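Local coordinates for putative Ribokinase II (Escherichia coli O6, PDB 3IQ0), which binds ATP and magnesium as a pfkB-family kinase and probably transfers the ATP gamma-phosphate to a sugar hydroxyl, with ribose or a related carbohydrate as the likely acceptor, at the interface of chains A and B. Numbering follows the deposited sequence. Chains: chain A/B, putative Ribokinase II.

Contact 1: the interface of chains A and B. Residues chain A 64, 67-68, 71; chain B 26.
B:Asp26 lies against one side of the helix 64-75 of chain A, which presents A:Gly64, A:Asp67, A:Ile68 and A:His71. Both subunits are pfkB-family carbohydrate kinases of the ribokinase type. The patch is part of a two-fold interface between two copies, which may be the dimer contact typical of ribokinase-type enzymes. B:Asp26 is in a loop between the strands at 21 and 29-37. Its backbone and side chain both take part, and far more of its surface is hidden than that of any of the four helix residues.

The side-chain methylene of B:Asp26 points into the first turn of the helix. Its CB is 3.3 Å from the backbone O of A:Gly64 and 4.0 Å from CB of A:Asp67. A:Ile68 packs beside it, on the backbone of B:Asp26. The CG1 branch does most of this, with CG1 3.4 Å from the carbonyl O of B:Asp26. CG1 is anti to the backbone N of A:Ile68 (chi1 -166°), which carries CG1 and CD1 out along that peptide.

A:His71 approaches with its ND1-CE1 side. CE1 is 3.7 Å from OD2 of B:Asp26, and ring and carboxylate are steeply inclined, at 72°. This is a contact without a direct hydrogen bond. A water carries a polar link between A:His71 and B:Asp26. It is 2.8 Å from ND1 of A:His71 and also 2.8 Å from the backbone O of B:Asp26. Its contact with OD2 of B:Asp26 is weak.

The second shell is within the helix. The carbonyl O of A:Asp67 lies 3.0 Å above one face of the A:His71 ring, toward its rim, and may help to set the tilt of the imidazole. OD2 of A:Asp67 remains 5.1 Å from OD2 of B:Asp26. Two acidic groups this near may disfavour each other slightly, and the imidazole close to B:Asp26 could offset this if protonated.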
# COMPACT_ATOMS: atom_id res chain seq x y z
N GLY A 64 10.20 -7.62 1.56
CA GLY A 64 9.75 -8.99 1.69
C GLY A 64 8.57 -9.37 0.80
O GLY A 64 8.44 -10.53 0.41
N ASP A 67 9.97 -10.19 -2.43
CA ASP A 67 10.68 -11.46 -2.29
C ASP A 67 9.81 -12.71 -2.34
O ASP A 67 10.16 -13.68 -3.01
CB ASP A 67 11.49 -11.48 -0.99
CG ASP A 67 12.57 -10.44 -0.97
OD1 ASP A 67 12.94 -9.96 -2.06
OD2 ASP A 67 13.06 -10.11 0.13
N ILE A 68 8.69 -12.71 -1.63
CA ILE A 68 7.84 -13.89 -1.63
C ILE A 68 7.40 -14.23 -3.06
O ILE A 68 7.28 -15.40 -3.43
CB ILE A 68 6.60 -13.67 -0.73
CG1 ILE A 68 5.90 -15.00 -0.47
CG2 ILE A 68 5.65 -12.67 -1.37
CD1 ILE A 68 4.82 -14.93 0.58
N HIS A 71 10.64 -15.47 -5.05
CA HIS A 71 10.95 -16.80 -4.54
C HIS A 71 9.98 -17.86 -5.06
O HIS A 71 10.40 -18.93 -5.51
CB HIS A 71 10.94 -16.80 -3.00
CG HIS A 71 12.04 -15.98 -2.39
ND1 HIS A 71 12.19 -15.84 -1.03
CD2 HIS A 71 13.03 -15.25 -2.96
CE1 HIS A 71 13.23 -15.06 -0.78
NE2 HIS A 71 13.76 -14.69 -1.93
N ASP B 26 8.20 -12.17 3.98
CA ASP B 26 8.22 -13.00 2.78
C ASP B 26 7.66 -14.42 2.89
O ASP B 26 8.05 -15.31 2.13
CB ASP B 26 9.65 -13.05 2.23
CG ASP B 26 10.55 -13.96 3.04
OD1 ASP B 26 10.26 -14.18 4.23
OD2 ASP B 26 11.55 -14.44 2.47
O HOH W 1 9.81 -16.45 0.29

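Contact 2: the interface of chains A and B. Residues chain A 88-89; chain B 111-112.
The amine of B:Lys111 reaches across to the backbone carbonyl of A:Leu88. NZ donates a hydrogen bond of 3.0 Å to O of A:Leu88. It arrives in the carbonyl plane on a lone pair, with a C=O...N angle of 143°. This is the close part of the contact. The lysine starts with CG anti to its backbone N (chi1 -177°), then bends at chi2 and chi3, which brings the amine round to the carbonyl. CB of A:Leu88 lies 4.0 Å from NZ of B:Lys111.

The other half is looser and is bridged by water. The amide of B:Asn112 faces the carboxylate of A:Glu89, with ND2 3.6 Å from both OE1 and OE2, too long for a direct bond. The two side chains cross at about a right angle, and their flat groups are turned 38° apart. One water bridges ND2 of B:Asn112 and OE1 of A:Glu89, 3.0 Å from each. A second water lies 2.7 Å from OE2 of A:Glu89 and 2.8 Å from NZ of B:Lys111. It bridges the amine and the carboxylate, whose charged atoms are not in contact but may still attract each other.

In the fold, A:Leu88 and A:Glu89 form part of the turn between strands 83-86 and 92-98. B:Lys111 and B:Asn112 follow strand 105-109, just ahead of the 3-10 helix 114-117.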
# COMPACT_ATOMS: atom_id res chain seq x y z
N LEU A 88 13.08 2.46 -4.14
CA LEU A 88 12.23 3.52 -3.61
C LEU A 88 10.72 3.26 -3.70
O LEU A 88 9.92 4.12 -3.34
CB LEU A 88 12.56 4.83 -4.32
CG LEU A 88 14.04 5.22 -4.34
CD1 LEU A 88 14.25 6.44 -5.22
CD2 LEU A 88 14.51 5.48 -2.91
N GLU A 89 10.34 2.08 -4.17
CA GLU A 89 8.93 1.74 -4.31
C GLU A 89 8.52 0.52 -3.50
O GLU A 89 9.29 -0.43 -3.35
CB GLU A 89 8.60 1.47 -5.78
CG GLU A 89 8.87 2.63 -6.73
CD GLU A 89 7.96 3.82 -6.48
OE1 GLU A 89 6.73 3.63 -6.44
OE2 GLU A 89 8.49 4.94 -6.34
N LYS B 111 4.75 7.85 1.36
CA LYS B 111 5.23 8.82 0.38
C LYS B 111 4.43 8.78 -0.92
O LYS B 111 4.14 9.82 -1.51
CB LYS B 111 6.70 8.54 0.08
CG LYS B 111 7.35 9.53 -0.88
CD LYS B 111 8.16 8.80 -1.95
CE LYS B 111 9.14 7.81 -1.33
NZ LYS B 111 9.75 6.91 -2.36
N ASN B 112 4.07 7.58 -1.36
CA ASN B 112 3.32 7.41 -2.60
C ASN B 112 1.85 7.09 -2.41
O ASN B 112 1.21 6.60 -3.33
CB ASN B 112 3.97 6.32 -3.45
CG ASN B 112 5.35 6.71 -3.92
OD1 ASN B 112 5.53 7.76 -4.53
ND2 ASN B 112 6.34 5.87 -3.62
O HOH W 2 5.50 3.04 -3.78
O HOH W 3 9.56 7.11 -5.12

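Contact 1 and contact 2 are about 18 Å apart, measured between the centres of their C-alpha atoms. They share no residue. Chain A supplies a helix to contact 1 and a turn between strands to contact 2, while chain B supplies loop residues to both. Each contact has a twin with the chains exchanged, because the interface is two-fold symmetric. Each subunit therefore gives one half to each contact and the other half to its twin. Both patches lie along one interface and would add to the same association. Such pairing would suit a dimer, though the deposited assembly alone does not prove one in solution.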